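Adenosine deaminase 1 (Arthrobacter aurescens, PDB 3RYS) probably catalyses the zinc-dependent hydrolytic deamination of adenine to hypoxanthine, releasing ammonium, a step of purine salvage and nitrogen catabolism. Local coordinates at residues Glu17-Ile22 with Ile197-Glu202; Gln77-Met82 with Leu114-Asn119; Ile221-Arg226 with Leu249-Leu254. All blocks are in the same frame, centred on the assembly; numbering follows the deposited sequence.

Contact 1: Glu17-Ile22 with Ile197-Glu202; sequences ELHLHI and IAHAGE. With ZN (zinc ion), chain C; ADE (adenine), chain D.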
loop_
_atom_site.group_PDB
_atom_site.type_symbol
_atom_site.label_atom_id
_atom_site.label_comp_id
_atom_site.label_asym_id
_atom_site.label_seq_id
_atom_site.Cartn_x
_atom_site.Cartn_y
_atom_site.Cartn_z
ATOM N N GLU A 17 -3.493 -4.487 -6.569
ATOM C CA GLU A 17 -2.800 -4.069 -5.354
ATOM C C GLU A 17 -3.402 -2.764 -4.818
ATOM O O GLU A 17 -3.349 -1.723 -5.476
ATOM C CB GLU A 17 -1.289 -3.939 -5.582
ATOM C CG GLU A 17 -0.483 -3.846 -4.289
ATOM C CD GLU A 17 0.996 -4.171 -4.475
ATOM O OE1 GLU A 17 1.514 -4.008 -5.598
ATOM O OE2 GLU A 17 1.639 -4.596 -3.490
ATOM N N LEU A 18 -3.988 -2.843 -3.627
ATOM C CA LEU A 18 -4.706 -1.720 -3.040
ATOM C C LEU A 18 -3.911 -1.043 -1.928
ATOM O O LEU A 18 -4.227 0.074 -1.512
ATOM C CB LEU A 18 -6.052 -2.191 -2.487
ATOM C CG LEU A 18 -6.983 -2.925 -3.450
ATOM C CD1 LEU A 18 -8.282 -3.296 -2.746
ATOM C CD2 LEU A 18 -7.253 -2.082 -4.684
ATOM N N HIS A 19 -2.885 -1.732 -1.442
ATOM C CA HIS A 19 -2.064 -1.232 -0.346
ATOM C C HIS A 19 -0.600 -1.212 -0.780
ATOM O O HIS A 19 0.085 -2.239 -0.742
ATOM C CB HIS A 19 -2.242 -2.121 0.888
ATOM C CG HIS A 19 -1.555 -1.608 2.116
ATOM N ND1 HIS A 19 -2.026 -1.852 3.389
ATOM C CD2 HIS A 19 -0.434 -0.864 2.267
ATOM C CE1 HIS A 19 -1.222 -1.287 4.271
ATOM N NE2 HIS A 19 -0.251 -0.678 3.615
ATOM N N LEU A 20 -0.126 -0.044 -1.201
ATOM C CA LEU A 20 1.237 0.086 -1.696
ATOM C C LEU A 20 1.734 1.521 -1.688
ATOM O O LEU A 20 1.112 2.407 -2.275
ATOM C CB LEU A 20 1.353 -0.475 -3.108
ATOM C CG LEU A 20 2.734 -0.207 -3.702
ATOM C CD1 LEU A 20 3.334 -1.493 -4.229
ATOM C CD2 LEU A 20 2.704 0.890 -4.771
ATOM N N HIS A 21 2.869 1.736 -1.031
ATOM C CA HIS A 21 3.487 3.051 -0.962
ATOM C C HIS A 21 4.549 3.192 -2.044
ATOM O O HIS A 21 5.488 2.402 -2.108
ATOM C CB HIS A 21 4.109 3.255 0.411
ATOM C CG HIS A 21 3.162 3.005 1.538
ATOM N ND1 HIS A 21 2.499 4.021 2.192
ATOM C CD2 HIS A 21 2.761 1.854 2.125
ATOM C CE1 HIS A 21 1.734 3.506 3.137
ATOM N NE2 HIS A 21 1.872 2.194 3.115
ATOM N N ILE A 22 4.397 4.195 -2.898
ATOM C CA ILE A 22 5.311 4.353 -4.018
ATOM C C ILE A 22 6.752 4.561 -3.550
ATOM O O ILE A 22 7.691 4.093 -4.191
ATOM C CB ILE A 22 4.860 5.477 -4.977
ATOM C CG1 ILE A 22 5.440 5.241 -6.372
ATOM C CG2 ILE A 22 5.232 6.847 -4.432
ATOM C CD1 ILE A 22 5.091 3.886 -6.951
ATOM N N ILE A 197 -9.260 5.825 2.886
ATOM C CA ILE A 197 -8.661 4.649 3.503
ATOM C C ILE A 197 -7.745 5.086 4.643
ATOM O O ILE A 197 -7.370 6.254 4.734
ATOM C CB ILE A 197 -7.858 3.813 2.498
ATOM C CG1 ILE A 197 -6.662 4.614 1.984
ATOM C CG2 ILE A 197 -8.740 3.368 1.351
ATOM C CD1 ILE A 197 -5.753 3.830 1.064
ATOM N N ALA A 198 -7.389 4.151 5.517
ATOM C CA ALA A 198 -6.514 4.472 6.635
ATOM C C ALA A 198 -5.822 3.238 7.190
ATOM O O ALA A 198 -6.415 2.162 7.270
ATOM C CB ALA A 198 -7.298 5.178 7.736
ATOM N N HIS A 199 -4.558 3.402 7.570
ATOM C CA HIS A 199 -3.829 2.358 8.277
ATOM C C HIS A 199 -4.409 2.179 9.669
ATOM O O HIS A 199 -4.577 3.149 10.410
ATOM C CB HIS A 199 -2.347 2.711 8.375
ATOM C CG HIS A 199 -1.586 2.460 7.114
ATOM N ND1 HIS A 199 -1.971 2.980 5.897
ATOM C CD2 HIS A 199 -0.460 1.745 6.881
ATOM C CE1 HIS A 199 -1.115 2.596 4.967
ATOM N NE2 HIS A 199 -0.187 1.849 5.538
ATOM N N ALA A 200 -4.725 0.938 10.020
ATOM C CA ALA A 200 -5.267 0.635 11.340
ATOM C C ALA A 200 -5.025 -0.820 11.729
ATOM O O ALA A 200 -5.220 -1.732 10.928
ATOM C CB ALA A 200 -6.759 0.963 11.395
ATOM N N GLY A 201 -4.594 -1.032 12.966
ATOM C CA GLY A 201 -4.435 -2.375 13.484
ATOM C C GLY A 201 -3.141 -3.045 13.066
ATOM O O GLY A 201 -3.022 -4.269 13.115
ATOM N N GLU A 202 -2.169 -2.245 12.645
ATOM C CA GLU A 202 -0.849 -2.770 12.335
ATOM C C GLU A 202 -0.094 -2.962 13.643
ATOM O O GLU A 202 0.184 -4.089 14.055
ATOM C CB GLU A 202 -0.093 -1.811 11.422
ATOM C CG GLU A 202 1.190 -2.375 10.860
ATOM C CD GLU A 202 1.883 -1.399 9.946
ATOM O OE1 GLU A 202 1.352 -0.284 9.772
ATOM O OE2 GLU A 202 2.949 -1.738 9.397
HETATM ZN ZN ZN C . 1.429 0.503 4.670
HETATM N N9 ADE D . 4.396 4.175 5.805
HETATM C C8 ADE D . 4.761 3.389 4.744
HETATM N N7 ADE D . 4.416 2.124 4.863
HETATM C C5 ADE D . 3.781 2.080 6.097
HETATM C C6 ADE D . 3.181 1.025 6.817
HETATM N N6 ADE D . 3.133 -0.233 6.365
HETATM N N1 ADE D . 2.635 1.316 8.020
HETATM C C2 ADE D . 2.690 2.580 8.466
HETATM N N3 ADE D . 3.224 3.656 7.882
HETATM C C4 ADE D . 3.759 3.334 6.691
#
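His19, His21 and His199 meet at the zinc ion of a TIM-barrel hydrolase, the first two forming the His-X-His motif that follows strand 15-17 and the third standing near the end of strand 195-200. Each gives NE2 to the metal at 2.3 Å. The two NE2 atoms of His19 and His199 lie 3.2 Å apart because they share the ion, not because they are bonded to one another. Adenine N6 is a further zinc neighbour at 2.5 Å, and Asp280 completes the site. His19 and His199 have their ring planes 68° apart, whereas His21 and His199 meet rim to rim, with His199 NE2 at the edge of the His21 ring. One face of the His21 ring carries the purine, N7 sitting 3.1 Å from His21 NE2 and offset toward the rim. At the N1 edge of the base, nearly in the purine plane, Glu202 sends an extended chain inward, CG anti to the backbone N (chi1 -170°), and this brings its carboxylate to N1. Ser172 N hydrogen-bonds the adenine as well. Replacing Glu202 by an alanine would probably leave adenine N1 without its carboxylate partner and the base freer to shift.

Farther out, His19 ND1 is hydrogen-bonded to Thr245, which fixes the rotation of that ring, and Leu20, between the two histidines, turns its side chain away from the metal onto Tyr86 of helix 76-92. Glu202 OE1 comes to 2.7 Å from adenine N1, and lies in the plane of the His199 ring at its edge.

Contact 2: Gln77-Met82 with Leu114-Asn119; sequences QDFTDM and LETCVN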
loop_
_atom_site.group_PDB
_atom_site.type_symbol
_atom_site.label_atom_id
_atom_site.label_comp_id
_atom_site.label_asym_id
_atom_site.label_seq_id
_atom_site.Cartn_x
_atom_site.Cartn_y
_atom_site.Cartn_z
ATOM N N GLN A 77 11.270 14.168 -12.731
ATOM C CA GLN A 77 11.792 12.979 -13.394
ATOM C C GLN A 77 12.044 11.869 -12.378
ATOM O O GLN A 77 11.774 10.696 -12.642
ATOM C CB GLN A 77 13.076 13.317 -14.162
ATOM C CG GLN A 77 13.584 12.210 -15.085
ATOM C CD GLN A 77 12.533 11.745 -16.085
ATOM O OE1 GLN A 77 11.641 12.506 -16.471
ATOM N NE2 GLN A 77 12.634 10.487 -16.510
ATOM N N ASP A 78 12.558 12.247 -11.212
ATOM C CA ASP A 78 12.818 11.293 -10.137
ATOM C C ASP A 78 11.560 10.527 -9.726
ATOM O O ASP A 78 11.589 9.305 -9.572
ATOM C CB ASP A 78 13.422 12.010 -8.929
ATOM C CG ASP A 78 14.794 12.586 -9.223
ATOM O OD1 ASP A 78 15.483 12.047 -10.115
ATOM O OD2 ASP A 78 15.184 13.572 -8.561
ATOM N N PHE A 79 10.457 11.249 -9.554
ATOM C CA PHE A 79 9.199 10.629 -9.160
ATOM C C PHE A 79 8.634 9.744 -10.266
ATOM O O PHE A 79 8.162 8.637 -10.007
ATOM C CB PHE A 79 8.185 11.692 -8.726
ATOM C CG PHE A 79 8.519 12.337 -7.410
ATOM C CD1 PHE A 79 8.159 11.730 -6.211
ATOM C CD2 PHE A 79 9.204 13.539 -7.365
ATOM C CE1 PHE A 79 8.474 12.316 -4.992
ATOM C CE2 PHE A 79 9.522 14.131 -6.151
ATOM C CZ PHE A 79 9.154 13.518 -4.962
ATOM N N THR A 80 8.696 10.237 -11.500
ATOM C CA THR A 80 8.254 9.474 -12.661
ATOM C C THR A 80 9.013 8.157 -12.779
ATOM O O THR A 80 8.411 7.090 -12.880
ATOM C CB THR A 80 8.458 10.273 -13.958
ATOM O OG1 THR A 80 7.539 11.372 -13.991
ATOM C CG2 THR A 80 8.234 9.389 -15.170
ATOM N N ASP A 81 10.340 8.246 -12.773
ATOM C CA ASP A 81 11.197 7.070 -12.822
ATOM C C ASP A 81 10.819 6.040 -11.760
ATOM O O ASP A 81 10.715 4.851 -12.053
ATOM C CB ASP A 81 12.664 7.471 -12.658
ATOM C CG ASP A 81 13.244 8.088 -13.916
ATOM O OD1 ASP A 81 12.582 8.020 -14.971
ATOM O OD2 ASP A 81 14.366 8.633 -13.851
ATOM N N MET A 82 10.611 6.497 -10.529
ATOM C CA MET A 82 10.305 5.590 -9.426
ATOM C C MET A 82 8.982 4.882 -9.646
ATOM O O MET A 82 8.852 3.683 -9.377
ATOM C CB MET A 82 10.261 6.345 -8.099
ATOM C CG MET A 82 9.569 5.585 -6.982
ATOM S SD MET A 82 9.459 6.559 -5.469
ATOM C CE MET A 82 8.402 7.896 -6.008
ATOM N N LEU A 114 4.761 20.469 -3.944
ATOM C CA LEU A 114 3.663 19.554 -4.239
ATOM C C LEU A 114 3.579 19.337 -5.734
ATOM O O LEU A 114 3.364 18.222 -6.203
ATOM C CB LEU A 114 2.337 20.131 -3.753
ATOM C CG LEU A 114 1.924 19.842 -2.317
ATOM C CD1 LEU A 114 0.736 20.710 -1.914
ATOM C CD2 LEU A 114 1.600 18.369 -2.171
ATOM N N GLU A 115 3.740 20.425 -6.474
ATOM C CA GLU A 115 3.737 20.383 -7.927
ATOM C C GLU A 115 4.699 19.303 -8.417
ATOM O O GLU A 115 4.360 18.516 -9.295
ATOM C CB GLU A 115 4.144 21.747 -8.484
ATOM C CG GLU A 115 4.157 21.845 -10.003
ATOM C CD GLU A 115 2.817 22.269 -10.582
ATOM O OE1 GLU A 115 1.942 22.710 -9.801
ATOM O OE2 GLU A 115 2.643 22.161 -11.818
ATOM N N THR A 116 5.892 19.261 -7.828
ATOM C CA THR A 116 6.937 18.331 -8.254
ATOM C C THR A 116 6.605 16.864 -7.987
ATOM O O THR A 116 6.698 16.033 -8.891
ATOM C CB THR A 116 8.295 18.654 -7.594
ATOM O OG1 THR A 116 8.683 19.990 -7.927
ATOM C CG2 THR A 116 9.366 17.688 -8.075
ATOM N N CYS A 117 6.232 16.538 -6.753
ATOM C CA CYS A 117 5.956 15.145 -6.416
ATOM C C CYS A 117 4.666 14.630 -7.058
ATOM O O CYS A 117 4.634 13.513 -7.572
ATOM C CB CYS A 117 5.990 14.893 -4.898
ATOM S SG CYS A 117 4.891 15.900 -3.858
ATOM N N VAL A 118 3.615 15.445 -7.053
ATOM C CA VAL A 118 2.355 15.053 -7.689
ATOM C C VAL A 118 2.500 14.863 -9.202
ATOM O O VAL A 118 2.101 13.834 -9.746
ATOM C CB VAL A 118 1.229 16.066 -7.423
ATOM C CG1 VAL A 118 -0.051 15.622 -8.120
ATOM C CG2 VAL A 118 1.001 16.223 -5.928
ATOM N N ASN A 119 3.064 15.859 -9.880
ATOM C CA ASN A 119 3.277 15.761 -11.321
ATOM C C ASN A 119 4.151 14.569 -11.709
ATOM O O ASN A 119 3.868 13.875 -12.686
ATOM C CB ASN A 119 3.886 17.052 -11.876
ATOM C CG ASN A 119 2.905 18.213 -11.874
ATOM O OD1 ASN A 119 1.718 18.043 -11.585
ATOM N ND2 ASN A 119 3.402 19.403 -12.200
#
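Phe79 and Cys117 mark the closest backbone approach of segments 77-82 and 114-119, on helices 76-92 and 114-125, their CA atoms being 6.2 Å apart. Phe79 leaves its helix toward the other one, with CG anti to its own carbonyl carbon (chi1 -71°), and lays one ring face flat against the turn at Cys117. Cys117 CA stands 3.6 Å from the ring centroid and only 8° off the ring normal, a CH-pi contact over the middle of the ring. Its CB is close to the far end of the same face, 3.5 Å from Phe79 CZ. The sulfur takes a more distant, oblique place, SG being 5.5 Å from the ring centroid. From the Cys117 side of the ring plane, Thr116 adds its methyl, CG2 lying 4.0 Å from Phe79 CE2.

His107 of helix 104-108 meets the Phe79 ring edge-to-face and also touches Cys117, and so contacts both partners. A polar tie joins the same two helices nearby, Thr80 OG1 being hydrogen-bonded to Gly120 O. Within helix 114-125, Asn119 ND2 binds Glu115 OE2 at 2.9 Å, entering from above the carboxylate plane and spanning one turn of the helix about Cys117.

Between the two segments, then, cohesion rests on dispersion and a CH-pi contact that depends on the ring lying flat against the backbone of Cys117, a purely structural pairing of outer helices well away from the zinc.

Contact 3: Ile221-Arg226 with Leu249-Leu254; sequences IDHGIR and LSNVRL. With ADE (adenine), chain D.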
loop_
_atom_site.group_PDB
_atom_site.type_symbol
_atom_site.label_atom_id
_atom_site.label_comp_id
_atom_site.label_asym_id
_atom_site.label_seq_id
_atom_site.Cartn_x
_atom_site.Cartn_y
_atom_site.Cartn_z
ATOM N N ILE A 221 -9.796 -0.830 5.433
ATOM C CA ILE A 221 -8.781 -0.777 6.473
ATOM C C ILE A 221 -7.457 -1.317 5.950
ATOM O O ILE A 221 -7.409 -2.365 5.298
ATOM C CB ILE A 221 -9.203 -1.589 7.715
ATOM C CG1 ILE A 221 -10.400 -0.932 8.409
ATOM C CG2 ILE A 221 -8.041 -1.729 8.683
ATOM C CD1 ILE A 221 -10.060 0.349 9.128
ATOM N N ASP A 222 -6.382 -0.597 6.238
ATOM C CA ASP A 222 -5.063 -1.011 5.790
ATOM C C ASP A 222 -4.320 -1.752 6.900
ATOM O O ASP A 222 -4.154 -1.237 8.007
ATOM C CB ASP A 222 -4.289 0.196 5.263
ATOM C CG ASP A 222 -4.960 0.824 4.046
ATOM O OD1 ASP A 222 -5.300 0.080 3.099
ATOM O OD2 ASP A 222 -5.156 2.057 4.037
ATOM N N HIS A 223 -3.892 -2.973 6.583
ATOM C CA HIS A 223 -3.378 -3.929 7.565
ATOM C C HIS A 223 -4.531 -4.596 8.331
ATOM O O HIS A 223 -5.073 -5.608 7.888
ATOM C CB HIS A 223 -2.365 -3.283 8.520
ATOM C CG HIS A 223 -1.060 -2.937 7.871
ATOM N ND1 HIS A 223 -0.223 -3.889 7.327
ATOM C CD2 HIS A 223 -0.443 -1.745 7.685
ATOM C CE1 HIS A 223 0.847 -3.297 6.824
ATOM N NE2 HIS A 223 0.742 -1.999 7.033
ATOM N N GLY A 224 -4.899 -4.029 9.475
ATOM C CA GLY A 224 -6.049 -4.499 10.227
ATOM C C GLY A 224 -5.878 -5.822 10.955
ATOM O O GLY A 224 -6.842 -6.360 11.494
ATOM N N ILE A 225 -4.660 -6.350 10.994
ATOM C CA ILE A 225 -4.442 -7.670 11.578
ATOM C C ILE A 225 -4.713 -7.739 13.084
ATOM O O ILE A 225 -5.011 -8.811 13.618
ATOM C CB ILE A 225 -3.027 -8.202 11.295
ATOM C CG1 ILE A 225 -1.977 -7.257 11.880
ATOM C CG2 ILE A 225 -2.819 -8.404 9.797
ATOM C CD1 ILE A 225 -0.610 -7.899 12.043
ATOM N N ARG A 226 -4.609 -6.606 13.773
ATOM C CA ARG A 226 -4.833 -6.602 15.217
ATOM C C ARG A 226 -6.316 -6.638 15.582
ATOM O O ARG A 226 -6.677 -6.656 16.758
ATOM C CB ARG A 226 -4.122 -5.433 15.897
ATOM C CG ARG A 226 -2.621 -5.638 16.026
ATOM C CD ARG A 226 -2.021 -4.689 17.039
ATOM N NE ARG A 226 -2.548 -4.932 18.377
ATOM C CZ ARG A 226 -2.391 -4.104 19.406
ATOM N NH1 ARG A 226 -1.725 -2.968 19.248
ATOM N NH2 ARG A 226 -2.909 -4.406 20.592
ATOM N N LEU A 249 4.371 -10.150 4.195
ATOM C CA LEU A 249 5.802 -9.937 4.377
ATOM C C LEU A 249 6.091 -8.685 5.196
ATOM O O LEU A 249 7.027 -8.656 5.997
ATOM C CB LEU A 249 6.507 -9.841 3.027
ATOM C CG LEU A 249 6.500 -11.112 2.181
ATOM C CD1 LEU A 249 7.358 -10.920 0.932
ATOM C CD2 LEU A 249 6.983 -12.299 3.006
ATOM N N SER A 250 5.293 -7.647 4.985
ATOM C CA SER A 250 5.463 -6.415 5.742
ATOM C C SER A 250 5.373 -6.693 7.250
ATOM O O SER A 250 6.258 -6.301 8.022
ATOM C CB SER A 250 4.426 -5.377 5.309
ATOM O OG SER A 250 4.539 -4.198 6.081
ATOM N N ASN A 251 4.308 -7.385 7.655
ATOM C CA ASN A 251 4.077 -7.697 9.059
ATOM C C ASN A 251 5.202 -8.529 9.671
ATOM O O ASN A 251 5.553 -8.354 10.843
ATOM C CB ASN A 251 2.735 -8.412 9.234
ATOM C CG ASN A 251 1.563 -7.577 8.750
ATOM O OD1 ASN A 251 1.649 -6.352 8.680
ATOM N ND2 ASN A 251 0.462 -8.239 8.414
ATOM N N VAL A 252 5.766 -9.433 8.878
ATOM C CA VAL A 252 6.863 -10.260 9.352
ATOM C C VAL A 252 8.131 -9.427 9.535
ATOM O O VAL A 252 8.758 -9.458 10.595
ATOM C CB VAL A 252 7.152 -11.452 8.406
ATOM C CG1 VAL A 252 8.474 -12.103 8.767
ATOM C CG2 VAL A 252 6.028 -12.469 8.481
ATOM N N ARG A 253 8.492 -8.667 8.508
ATOM C CA ARG A 253 9.736 -7.912 8.532
ATOM C C ARG A 253 9.711 -6.746 9.524
ATOM O O ARG A 253 10.758 -6.230 9.900
ATOM C CB ARG A 253 10.096 -7.432 7.125
ATOM C CG ARG A 253 10.669 -8.523 6.234
ATOM C CD ARG A 253 12.101 -8.877 6.628
ATOM N NE ARG A 253 12.994 -7.729 6.497
ATOM C CZ ARG A 253 13.591 -7.362 5.364
ATOM N NH1 ARG A 253 14.377 -6.296 5.350
ATOM N NH2 ARG A 253 13.408 -8.054 4.244
ATOM N N LEU A 254 8.517 -6.338 9.948
ATOM C CA LEU A 254 8.378 -5.266 10.931
ATOM C C LEU A 254 8.149 -5.842 12.319
ATOM O O LEU A 254 7.971 -5.103 13.289
ATOM C CB LEU A 254 7.231 -4.321 10.561
ATOM C CG LEU A 254 7.436 -3.429 9.338
ATOM C CD1 LEU A 254 6.363 -2.361 9.295
ATOM C CD2 LEU A 254 8.820 -2.799 9.361
HETATM N N9 ADE D . 4.396 4.175 5.805
HETATM C C8 ADE D . 4.761 3.389 4.744
HETATM N N7 ADE D . 4.416 2.124 4.863
HETATM C C5 ADE D . 3.781 2.080 6.097
HETATM C C6 ADE D . 3.181 1.025 6.817
HETATM N N6 ADE D . 3.133 -0.233 6.365
HETATM N N1 ADE D . 2.635 1.316 8.020
HETATM C C2 ADE D . 2.690 2.580 8.466
HETATM N N3 ADE D . 3.224 3.656 7.882
HETATM C C4 ADE D . 3.759 3.334 6.691
HETATM O O HOH W 1 -1.275 -6.402 7.333
#
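The turn that follows strand 220-221 carries His223, an adenine-binding residue predicted to be important for catalysis, and here it packs against helix 248-253, beside the mouth of the barrel. His223 and Asn251 are the central pair. Their side chains run past one another in opposite directions, the imidazole and amide planes 48° apart. With CG anti to its carbonyl carbon (chi1 -70°), His223 carries its ring toward the helix, and chi2 (-63°) turns ND1 to a water and NE2 to the adenine. NE2 reaches the substrate, 3.0 Å from adenine N6, with N6 near the ring plane. ND1 is held by the water, which also lies in the plane of the ring, at 2.7 Å from His223 ND1. The same water accepts a hydrogen bond from Asn251 ND2, again at 2.7 Å, and so bridges loop and helix. Asn251 ND2 is hydrogen-bonded to His263 as well, so that water and histidine together fix which way round the amide lies.

Ile225 packs against the amide, its CG2 3.6 Å from Asn251 ND2 and its CD1 4.0 Å from Asn251 CG. Ser250 OG approaches the edge of the His223 ring, 3.9 Å from CE1, but its strong partner is Asp280, a zinc ligand, to which it is hydrogen-bonded. The His223 ring also meets His19 edge-to-face, which joins this contact directly to the metal site.

Partners near the ring plane at both nitrogens probably restrain the rotation of the His223 imidazole about CB-CG. Through the water Asn251 serves as a second-shell residue, itself held by His263, to a histidine that touches the substrate amino group, consistent with a role in orienting that histidine for deamination.

How the contacts relate
Contacts 1 and 3 form one site, their centres 9 Å apart. Both touch the adenine, and both use the parallel barrel sheet, where strand 195-200 hands over to strand 220-221: Ala198 O lies 2.9 Å from Asp222 N in a probable hydrogen bond. Contact 2 is peripheral, its centre 21 Å from that of contact 1 and 27 Å from that of contact 3, on the other side of the chain's centre from the latter. It still touches contact 1 where Met82 packs on Ile22. Along the chain, contact 2 is nested within the loop closed by contact 1, and contact 3 follows. The C-terminal end of the barrel strands thus gathers the chemistry, while outer helices pack around it.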